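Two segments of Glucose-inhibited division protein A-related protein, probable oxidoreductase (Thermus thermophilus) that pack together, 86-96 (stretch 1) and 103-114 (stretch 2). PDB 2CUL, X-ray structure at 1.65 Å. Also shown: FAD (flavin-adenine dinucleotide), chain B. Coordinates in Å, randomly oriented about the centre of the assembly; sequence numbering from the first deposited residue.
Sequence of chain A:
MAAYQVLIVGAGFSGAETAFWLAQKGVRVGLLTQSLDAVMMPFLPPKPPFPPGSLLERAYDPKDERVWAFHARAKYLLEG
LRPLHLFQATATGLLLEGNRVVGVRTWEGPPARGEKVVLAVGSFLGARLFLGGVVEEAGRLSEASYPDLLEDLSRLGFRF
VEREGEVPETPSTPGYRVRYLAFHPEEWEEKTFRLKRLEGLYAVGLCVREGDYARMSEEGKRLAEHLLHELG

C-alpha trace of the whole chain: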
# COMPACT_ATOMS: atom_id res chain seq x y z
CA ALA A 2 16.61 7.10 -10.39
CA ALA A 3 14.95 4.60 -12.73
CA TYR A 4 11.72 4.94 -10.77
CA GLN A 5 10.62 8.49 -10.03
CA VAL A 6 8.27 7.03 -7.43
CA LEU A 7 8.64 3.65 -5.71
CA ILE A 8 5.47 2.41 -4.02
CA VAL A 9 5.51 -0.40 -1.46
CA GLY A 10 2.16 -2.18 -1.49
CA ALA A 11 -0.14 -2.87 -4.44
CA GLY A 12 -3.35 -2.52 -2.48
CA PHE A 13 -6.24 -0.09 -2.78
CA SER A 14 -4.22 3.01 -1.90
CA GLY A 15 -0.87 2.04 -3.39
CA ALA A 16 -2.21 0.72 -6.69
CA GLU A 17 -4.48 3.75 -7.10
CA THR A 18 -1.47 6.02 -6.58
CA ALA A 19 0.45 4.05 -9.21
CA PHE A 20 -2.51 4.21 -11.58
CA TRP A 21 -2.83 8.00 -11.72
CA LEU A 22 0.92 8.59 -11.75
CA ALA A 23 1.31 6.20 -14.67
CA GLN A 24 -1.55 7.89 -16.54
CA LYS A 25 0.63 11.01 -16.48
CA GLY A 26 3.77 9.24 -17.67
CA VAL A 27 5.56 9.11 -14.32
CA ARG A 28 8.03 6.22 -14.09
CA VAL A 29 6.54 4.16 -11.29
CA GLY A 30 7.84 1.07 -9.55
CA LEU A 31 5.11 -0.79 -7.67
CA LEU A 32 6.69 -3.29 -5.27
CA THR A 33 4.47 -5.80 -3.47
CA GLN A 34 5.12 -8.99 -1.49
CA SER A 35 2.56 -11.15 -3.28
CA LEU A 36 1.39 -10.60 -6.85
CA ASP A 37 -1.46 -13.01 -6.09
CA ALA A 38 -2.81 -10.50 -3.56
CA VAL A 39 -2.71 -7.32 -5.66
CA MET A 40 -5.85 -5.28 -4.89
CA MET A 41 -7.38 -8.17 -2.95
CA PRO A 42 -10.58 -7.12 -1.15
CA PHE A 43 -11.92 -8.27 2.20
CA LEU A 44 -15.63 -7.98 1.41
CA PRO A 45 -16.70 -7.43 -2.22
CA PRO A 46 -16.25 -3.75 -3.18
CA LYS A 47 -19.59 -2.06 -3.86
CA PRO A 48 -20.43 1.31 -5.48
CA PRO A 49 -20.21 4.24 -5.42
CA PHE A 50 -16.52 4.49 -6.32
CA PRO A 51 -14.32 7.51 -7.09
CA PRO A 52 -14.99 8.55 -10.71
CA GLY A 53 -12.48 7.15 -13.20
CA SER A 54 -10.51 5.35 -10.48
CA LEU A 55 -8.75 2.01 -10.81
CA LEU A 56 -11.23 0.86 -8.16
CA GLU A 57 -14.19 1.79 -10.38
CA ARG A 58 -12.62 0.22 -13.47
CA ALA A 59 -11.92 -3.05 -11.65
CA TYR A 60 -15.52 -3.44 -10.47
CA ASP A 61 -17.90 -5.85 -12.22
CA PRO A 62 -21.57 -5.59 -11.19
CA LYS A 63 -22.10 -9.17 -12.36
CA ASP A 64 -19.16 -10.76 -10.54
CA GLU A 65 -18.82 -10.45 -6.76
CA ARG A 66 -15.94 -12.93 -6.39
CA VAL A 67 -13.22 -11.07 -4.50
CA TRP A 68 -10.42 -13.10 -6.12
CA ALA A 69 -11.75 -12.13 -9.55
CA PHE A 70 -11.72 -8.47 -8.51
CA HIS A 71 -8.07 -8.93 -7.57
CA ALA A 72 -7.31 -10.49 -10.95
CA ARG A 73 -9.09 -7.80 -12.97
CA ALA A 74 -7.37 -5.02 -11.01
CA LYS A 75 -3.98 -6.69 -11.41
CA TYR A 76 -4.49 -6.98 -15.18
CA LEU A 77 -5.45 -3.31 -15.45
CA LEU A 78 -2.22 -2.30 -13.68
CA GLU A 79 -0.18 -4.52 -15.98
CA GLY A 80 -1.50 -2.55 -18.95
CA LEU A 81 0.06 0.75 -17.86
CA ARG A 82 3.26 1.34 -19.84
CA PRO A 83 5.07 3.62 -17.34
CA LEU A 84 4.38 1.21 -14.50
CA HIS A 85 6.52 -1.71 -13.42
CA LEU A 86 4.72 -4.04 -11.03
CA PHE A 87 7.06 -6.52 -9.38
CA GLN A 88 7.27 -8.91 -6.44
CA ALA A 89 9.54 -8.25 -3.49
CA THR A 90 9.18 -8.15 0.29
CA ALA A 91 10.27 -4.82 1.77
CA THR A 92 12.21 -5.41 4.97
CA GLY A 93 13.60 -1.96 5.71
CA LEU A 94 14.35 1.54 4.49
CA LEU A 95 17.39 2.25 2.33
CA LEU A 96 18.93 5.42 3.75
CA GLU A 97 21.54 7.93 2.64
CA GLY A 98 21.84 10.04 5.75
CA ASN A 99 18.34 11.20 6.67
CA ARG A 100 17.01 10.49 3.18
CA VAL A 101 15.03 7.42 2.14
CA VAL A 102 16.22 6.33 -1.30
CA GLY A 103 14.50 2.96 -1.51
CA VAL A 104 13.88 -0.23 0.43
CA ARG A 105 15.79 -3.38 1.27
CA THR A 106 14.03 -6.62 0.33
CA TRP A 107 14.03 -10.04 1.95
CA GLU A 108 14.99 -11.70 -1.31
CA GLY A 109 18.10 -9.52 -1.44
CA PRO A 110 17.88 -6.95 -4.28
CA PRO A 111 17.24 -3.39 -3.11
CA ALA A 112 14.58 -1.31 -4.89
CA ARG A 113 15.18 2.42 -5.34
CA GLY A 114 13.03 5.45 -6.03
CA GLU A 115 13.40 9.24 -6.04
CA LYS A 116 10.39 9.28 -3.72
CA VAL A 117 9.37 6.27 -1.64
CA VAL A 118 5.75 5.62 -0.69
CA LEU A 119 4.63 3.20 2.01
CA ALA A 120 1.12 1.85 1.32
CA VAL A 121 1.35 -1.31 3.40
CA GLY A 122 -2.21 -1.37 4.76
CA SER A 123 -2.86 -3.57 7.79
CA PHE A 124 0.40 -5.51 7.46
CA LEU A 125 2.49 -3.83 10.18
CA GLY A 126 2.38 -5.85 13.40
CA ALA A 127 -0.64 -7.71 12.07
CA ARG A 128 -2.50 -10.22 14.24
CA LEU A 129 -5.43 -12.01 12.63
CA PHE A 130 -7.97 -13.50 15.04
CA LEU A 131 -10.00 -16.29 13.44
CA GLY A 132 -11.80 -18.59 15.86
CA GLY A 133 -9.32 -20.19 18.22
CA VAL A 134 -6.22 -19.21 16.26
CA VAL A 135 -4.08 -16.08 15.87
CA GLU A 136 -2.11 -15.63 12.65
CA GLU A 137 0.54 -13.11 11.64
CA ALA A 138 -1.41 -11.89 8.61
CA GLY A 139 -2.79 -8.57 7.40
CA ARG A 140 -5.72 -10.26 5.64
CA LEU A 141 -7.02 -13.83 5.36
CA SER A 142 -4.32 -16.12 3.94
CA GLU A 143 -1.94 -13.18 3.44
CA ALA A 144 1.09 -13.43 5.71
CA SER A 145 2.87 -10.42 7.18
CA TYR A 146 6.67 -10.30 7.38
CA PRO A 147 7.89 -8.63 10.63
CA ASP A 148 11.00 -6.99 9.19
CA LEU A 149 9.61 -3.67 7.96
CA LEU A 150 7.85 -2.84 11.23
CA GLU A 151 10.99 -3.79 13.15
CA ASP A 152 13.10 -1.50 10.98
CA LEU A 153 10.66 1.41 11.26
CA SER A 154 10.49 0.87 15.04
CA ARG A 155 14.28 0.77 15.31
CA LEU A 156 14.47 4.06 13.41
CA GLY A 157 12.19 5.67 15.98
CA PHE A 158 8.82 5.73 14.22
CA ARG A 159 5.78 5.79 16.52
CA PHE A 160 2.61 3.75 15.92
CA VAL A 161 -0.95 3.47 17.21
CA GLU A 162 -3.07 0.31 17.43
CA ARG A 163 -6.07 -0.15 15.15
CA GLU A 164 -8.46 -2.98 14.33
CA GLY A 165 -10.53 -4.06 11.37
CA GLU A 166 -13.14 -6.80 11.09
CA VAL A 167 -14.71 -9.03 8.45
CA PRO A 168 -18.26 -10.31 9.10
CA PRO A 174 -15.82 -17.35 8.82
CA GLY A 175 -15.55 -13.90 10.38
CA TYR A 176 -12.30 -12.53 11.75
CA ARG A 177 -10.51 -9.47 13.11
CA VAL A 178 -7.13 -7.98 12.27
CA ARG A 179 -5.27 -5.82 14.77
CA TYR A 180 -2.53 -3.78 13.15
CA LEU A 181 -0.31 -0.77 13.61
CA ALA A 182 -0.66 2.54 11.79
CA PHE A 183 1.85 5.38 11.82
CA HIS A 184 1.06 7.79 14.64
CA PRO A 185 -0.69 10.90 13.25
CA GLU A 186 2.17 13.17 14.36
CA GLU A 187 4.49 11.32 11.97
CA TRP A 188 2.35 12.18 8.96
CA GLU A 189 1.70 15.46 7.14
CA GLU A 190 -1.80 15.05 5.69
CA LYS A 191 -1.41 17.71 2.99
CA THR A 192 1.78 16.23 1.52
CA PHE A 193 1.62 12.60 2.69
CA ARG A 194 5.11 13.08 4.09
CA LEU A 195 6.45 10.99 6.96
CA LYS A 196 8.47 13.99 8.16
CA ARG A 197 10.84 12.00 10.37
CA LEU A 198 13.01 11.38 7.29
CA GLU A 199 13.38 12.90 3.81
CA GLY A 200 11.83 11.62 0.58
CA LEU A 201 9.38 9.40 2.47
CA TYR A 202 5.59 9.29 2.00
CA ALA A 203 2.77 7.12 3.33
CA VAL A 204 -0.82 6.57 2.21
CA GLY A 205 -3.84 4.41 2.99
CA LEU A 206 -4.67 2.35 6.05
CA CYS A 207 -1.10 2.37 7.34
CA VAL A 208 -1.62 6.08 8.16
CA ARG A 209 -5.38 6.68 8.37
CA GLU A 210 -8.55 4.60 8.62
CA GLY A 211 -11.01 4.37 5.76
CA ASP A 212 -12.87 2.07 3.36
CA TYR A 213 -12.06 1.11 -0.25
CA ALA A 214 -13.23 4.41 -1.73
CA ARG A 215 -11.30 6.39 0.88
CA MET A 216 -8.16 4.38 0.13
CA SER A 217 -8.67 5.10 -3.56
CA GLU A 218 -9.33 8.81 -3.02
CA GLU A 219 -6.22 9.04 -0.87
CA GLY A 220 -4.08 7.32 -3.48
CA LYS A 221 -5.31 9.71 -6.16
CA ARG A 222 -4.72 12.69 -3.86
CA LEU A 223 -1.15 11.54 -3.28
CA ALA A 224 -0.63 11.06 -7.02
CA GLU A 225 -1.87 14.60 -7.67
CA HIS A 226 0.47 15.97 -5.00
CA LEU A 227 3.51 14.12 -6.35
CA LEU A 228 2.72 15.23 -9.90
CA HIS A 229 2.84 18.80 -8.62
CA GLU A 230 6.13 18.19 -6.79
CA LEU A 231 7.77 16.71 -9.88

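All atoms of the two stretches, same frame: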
# COMPACT_ATOMS: atom_id res chain seq x y z
N LEU A 86 5.23 -3.34 -12.20
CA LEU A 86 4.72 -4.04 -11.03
C LEU A 86 5.60 -5.26 -10.82
O LEU A 86 5.76 -6.09 -11.72
CB LEU A 86 3.27 -4.48 -11.28
CG LEU A 86 2.64 -5.46 -10.29
CD1 LEU A 86 2.63 -4.87 -8.88
CD2 LEU A 86 1.22 -5.78 -10.75
N PHE A 87 6.20 -5.38 -9.64
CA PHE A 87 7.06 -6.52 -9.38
C PHE A 87 6.94 -7.03 -7.95
O PHE A 87 6.48 -6.31 -7.06
CB PHE A 87 8.52 -6.18 -9.73
CG PHE A 87 9.12 -5.09 -8.88
CD1 PHE A 87 9.88 -5.41 -7.75
CD2 PHE A 87 8.92 -3.75 -9.20
CE1 PHE A 87 10.44 -4.41 -6.96
CE2 PHE A 87 9.48 -2.74 -8.41
CZ PHE A 87 10.24 -3.07 -7.29
N GLN A 88 7.35 -8.28 -7.75
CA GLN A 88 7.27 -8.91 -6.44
C GLN A 88 8.56 -8.76 -5.66
O GLN A 88 9.65 -8.97 -6.18
CB GLN A 88 6.94 -10.40 -6.59
CG GLN A 88 6.75 -11.16 -5.27
CD GLN A 88 8.04 -11.35 -4.48
OE1 GLN A 88 9.09 -11.67 -5.06
NE2 GLN A 88 7.98 -11.16 -3.17
N ALA A 89 8.41 -8.38 -4.40
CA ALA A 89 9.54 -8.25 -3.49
C ALA A 89 8.95 -7.96 -2.12
O ALA A 89 7.85 -7.40 -2.02
CB ALA A 89 10.45 -7.11 -3.92
N THR A 90 9.65 -8.38 -1.07
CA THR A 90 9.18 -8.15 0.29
C THR A 90 10.05 -7.10 0.96
O THR A 90 11.20 -7.36 1.31
CB THR A 90 9.25 -9.45 1.12
OG1 THR A 90 8.53 -10.48 0.44
CG2 THR A 90 8.63 -9.23 2.49
N ALA A 91 9.51 -5.89 1.14
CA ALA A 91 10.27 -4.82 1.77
C ALA A 91 10.55 -5.19 3.22
O ALA A 91 9.65 -5.57 3.96
CB ALA A 91 9.49 -3.50 1.70
N THR A 92 11.81 -5.06 3.62
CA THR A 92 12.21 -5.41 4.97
C THR A 92 12.81 -4.23 5.74
O THR A 92 13.07 -4.34 6.94
CB THR A 92 13.25 -6.54 4.96
OG1 THR A 92 14.35 -6.17 4.12
CG2 THR A 92 12.63 -7.83 4.44
N GLY A 93 13.03 -3.12 5.05
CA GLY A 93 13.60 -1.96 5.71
C GLY A 93 13.80 -0.80 4.76
O GLY A 93 13.64 -0.94 3.55
N LEU A 94 14.14 0.36 5.31
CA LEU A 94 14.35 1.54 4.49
C LEU A 94 15.80 1.72 4.08
O LEU A 94 16.71 1.57 4.91
CB LEU A 94 13.89 2.79 5.26
CG LEU A 94 12.45 2.82 5.78
CD1 LEU A 94 12.18 4.18 6.41
CD2 LEU A 94 11.48 2.56 4.64
N LEU A 95 16.04 2.00 2.80
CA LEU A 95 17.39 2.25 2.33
C LEU A 95 17.62 3.73 2.62
O LEU A 95 16.88 4.58 2.14
CB LEU A 95 17.52 2.01 0.83
CG LEU A 95 17.54 0.57 0.32
CD1 LEU A 95 17.66 0.58 -1.20
CD2 LEU A 95 18.72 -0.18 0.94
N LEU A 96 18.66 4.04 3.39
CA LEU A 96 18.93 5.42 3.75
C LEU A 96 20.29 5.95 3.32
O LEU A 96 21.28 5.21 3.28
CB LEU A 96 18.83 5.61 5.27
CG LEU A 96 17.57 5.15 6.00
CD1 LEU A 96 17.73 5.42 7.49
CD2 LEU A 96 16.35 5.88 5.45
N GLY A 103 15.06 4.21 -1.04
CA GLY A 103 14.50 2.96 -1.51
C GLY A 103 14.24 2.03 -0.35
O GLY A 103 14.15 2.47 0.79
N VAL A 104 14.11 0.74 -0.63
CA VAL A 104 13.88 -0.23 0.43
C VAL A 104 14.72 -1.47 0.23
O VAL A 104 15.09 -1.81 -0.90
CB VAL A 104 12.40 -0.70 0.53
CG1 VAL A 104 11.50 0.47 0.90
CG2 VAL A 104 11.97 -1.34 -0.78
N ARG A 105 15.05 -2.13 1.33
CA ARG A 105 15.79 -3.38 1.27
C ARG A 105 14.69 -4.42 1.09
O ARG A 105 13.55 -4.18 1.48
CB ARG A 105 16.53 -3.65 2.58
CG ARG A 105 17.67 -2.69 2.86
CD ARG A 105 18.59 -3.25 3.95
NE ARG A 105 17.91 -3.42 5.23
CZ ARG A 105 17.39 -2.43 5.95
NH1 ARG A 105 17.46 -1.18 5.50
NH2 ARG A 105 16.82 -2.68 7.12
N THR A 106 15.02 -5.56 0.50
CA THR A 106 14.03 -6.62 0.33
C THR A 106 14.56 -7.92 0.90
O THR A 106 15.78 -8.14 0.95
CB THR A 106 13.64 -6.84 -1.15
OG1 THR A 106 14.73 -7.43 -1.86
CG2 THR A 106 13.26 -5.52 -1.81
N TRP A 107 13.65 -8.77 1.35
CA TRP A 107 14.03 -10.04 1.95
C TRP A 107 14.80 -10.91 0.98
O TRP A 107 15.77 -11.58 1.35
CB TRP A 107 12.78 -10.79 2.41
CG TRP A 107 13.09 -11.88 3.38
CD1 TRP A 107 13.22 -11.74 4.74
CD2 TRP A 107 13.37 -13.25 3.09
NE1 TRP A 107 13.56 -12.95 5.30
CE2 TRP A 107 13.66 -13.89 4.31
CE3 TRP A 107 13.41 -14.00 1.90
CZ2 TRP A 107 13.99 -15.25 4.38
CZ3 TRP A 107 13.73 -15.35 1.97
CH2 TRP A 107 14.02 -15.96 3.21
N GLU A 108 14.36 -10.90 -0.28
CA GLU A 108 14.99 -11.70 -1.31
C GLU A 108 16.41 -11.25 -1.64
O GLU A 108 17.18 -11.99 -2.26
CB GLU A 108 14.11 -11.69 -2.56
CG GLU A 108 12.70 -12.28 -2.35
CD GLU A 108 11.69 -11.33 -1.68
OE1 GLU A 108 12.00 -10.14 -1.47
OE2 GLU A 108 10.57 -11.79 -1.37
N GLY A 109 16.75 -10.03 -1.22
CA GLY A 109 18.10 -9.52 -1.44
C GLY A 109 18.26 -8.23 -2.23
O GLY A 109 18.88 -7.28 -1.74
N PRO A 110 17.74 -8.16 -3.46
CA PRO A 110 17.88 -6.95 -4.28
C PRO A 110 17.17 -5.71 -3.75
O PRO A 110 15.97 -5.73 -3.47
CB PRO A 110 17.30 -7.37 -5.63
CG PRO A 110 17.50 -8.87 -5.64
CD PRO A 110 17.12 -9.25 -4.24
N PRO A 111 17.90 -4.60 -3.60
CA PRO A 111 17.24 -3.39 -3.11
C PRO A 111 16.43 -2.77 -4.25
O PRO A 111 16.71 -3.02 -5.43
CB PRO A 111 18.40 -2.50 -2.68
CG PRO A 111 19.50 -2.91 -3.62
CD PRO A 111 19.37 -4.42 -3.65
N ALA A 112 15.41 -1.99 -3.90
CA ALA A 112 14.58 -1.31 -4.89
C ALA A 112 14.73 0.17 -4.56
O ALA A 112 14.63 0.56 -3.39
CB ALA A 112 13.13 -1.74 -4.76
N ARG A 113 14.97 0.99 -5.57
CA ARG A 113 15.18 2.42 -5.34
C ARG A 113 14.18 3.32 -6.05
O ARG A 113 13.65 2.98 -7.11
CB ARG A 113 16.60 2.80 -5.76
CG ARG A 113 17.68 2.09 -4.96
CD ARG A 113 19.03 2.18 -5.64
NE ARG A 113 20.06 1.47 -4.90
CZ ARG A 113 20.67 1.94 -3.82
NH1 ARG A 113 20.37 3.15 -3.36
NH2 ARG A 113 21.59 1.21 -3.19
N GLY A 114 13.95 4.49 -5.46
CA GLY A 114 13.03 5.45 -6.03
C GLY A 114 13.38 6.85 -5.56
O GLY A 114 13.88 7.02 -4.46
PA FAD B . -4.07 -3.12 1.30
O1A FAD B . -4.16 -4.13 2.36
O2A FAD B . -5.14 -3.04 0.26
O5B FAD B . -2.69 -3.28 0.53
C5B FAD B . -1.47 -3.38 1.26
C4B FAD B . -0.48 -4.07 0.33
O4B FAD B . 0.82 -3.88 0.89
C3B FAD B . -0.68 -5.60 0.20
O3B FAD B . -0.70 -6.01 -1.15
C2B FAD B . 0.47 -6.16 0.99
O2B FAD B . 0.85 -7.47 0.66
C1B FAD B . 1.54 -5.10 0.75
N9A FAD B . 2.63 -5.09 1.72
C8A FAD B . 2.53 -4.91 3.08
N7A FAD B . 3.71 -4.95 3.68
C5A FAD B . 4.61 -5.17 2.66
C6A FAD B . 6.02 -5.31 2.66
N6A FAD B . 6.77 -5.25 3.75
N1A FAD B . 6.64 -5.53 1.44
C2A FAD B . 5.88 -5.60 0.29
N3A FAD B . 4.53 -5.47 0.23
C4A FAD B . 3.95 -5.26 1.44
N1 FAD B . -12.86 -1.60 3.72
C2 FAD B . -13.98 -1.78 2.94
O2 FAD B . -14.36 -0.91 2.19
N3 FAD B . -14.67 -3.00 3.03
C4 FAD B . -14.31 -4.04 3.85
O4 FAD B . -14.97 -5.10 3.88
C4X FAD B . -13.16 -3.85 4.66
N5 FAD B . -12.74 -4.85 5.52
C5X FAD B . -11.62 -4.68 6.31
C6 FAD B . -11.21 -5.70 7.17
C7 FAD B . -10.08 -5.58 7.99
C7M FAD B . -9.69 -6.73 8.89
C8 FAD B . -9.31 -4.36 7.93
C8M FAD B . -8.08 -4.16 8.77
C9 FAD B . -9.71 -3.31 7.06
C9A FAD B . -10.86 -3.44 6.24
N10 FAD B . -11.30 -2.40 5.35
C10 FAD B . -12.45 -2.61 4.56
C1' FAD B . -10.58 -1.08 5.23
C2' FAD B . -9.72 -0.79 3.98
O2' FAD B . -10.55 -0.48 2.90
C3' FAD B . -8.81 -1.98 3.60
O3' FAD B . -7.93 -2.33 4.67
C4' FAD B . -7.92 -1.69 2.38
O4' FAD B . -7.33 -2.89 1.88
C5' FAD B . -6.83 -0.68 2.78
O5' FAD B . -6.02 -0.36 1.64
P FAD B . -4.44 -0.26 1.71
O1P FAD B . -4.03 0.14 0.35
O2P FAD B . -4.01 0.65 2.83
O3P FAD B . -3.94 -1.71 2.07
O HOH W 1 16.12 -8.39 4.41
O HOH W 2 15.88 -5.05 7.88

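The two stretches lie side by side as antiparallel strands, joined by a ladder of backbone hydrogen bonds. Trp-107 N donates to Thr-90 O (2.8 Å), Thr-92 N to Arg-105 O (2.9 Å), Arg-105 N to Gly-93 O (2.9 Å) and Leu-95 N to Gly-103 O (2.8 Å). The first stretch turns a corner at Gly-93, and the ladder continues past it. Stretch 2 also folds back on itself: a type I turn from Thr-106 to Gly-109 leads to Ala-112, whose N and O bond to Val-104 O (3.0 Å) and Val-104 N (2.8 Å).

Glu-108 shows how a bent side chain can serve as a clamp. Its CB points toward stretch 1, and chi1 m with chi2 p folds the carboxylate back to the strand, where OE1 accepts from Thr-90 N (3.0 Å) and OE2 from Gln-88 NE2 (3.2 Å). Gln-88, t at chi1 and m at chi2, starts sideways but brings its amide nearer. A carboxylate suits this place because its two oxygens can accept from separate donors. Thr-106, with chi1 p, turns its hydroxyl inward to its own loop: OG1 donates to Pro-110 O (2.6 Å) and accepts a weak bond from Gly-109 N (3.4 Å). Its methyl is left to meet Ala-89, CG2 to CB 3.9 Å.

Arg-105 (m, t, m, then chi4 near -63°) curls its guanidinium over the corner. NH1 comes 2.9 Å from Leu-94 O, while a water accepts from NH2 (2.7 Å) and donates to Thr-92 O (3.0 Å). One face of the guanidinium covers Gly-93 CA; a CB there would lie 2.1 Å from Arg-105 NH2, so glycine leaves room for the arginine.

Leu-95, the residue most covered by the other stretch, adopts the common m, t rotamer and spreads across stretch 2. CD2 packs on the aliphatic Arg-105 CG (3.3 Å), and CD1 reaches Pro-111 CB (3.5 Å) and lies over a face of the Arg-113 guanidinium. Gly-103 allows this: its backbone angles call for glycine, and a CB would clash with Ala-112 O at 2.1 Å and press on Leu-95 CD1 at 3.1 Å. Leu-94 and Val-104 share the other face of the sheet, CD2 to CG1 4.3 Å, and Val-104 CG2 also meets Ala-91 CB (4.1 Å). Phe-87, at chi1 p, sets its ring edge against Ala-112, CZ to CB 4.1 Å.

Ala-91 also reads the FAD adenine with its backbone: N donates to N1A and O accepts from N6A, both at 2.9 Å.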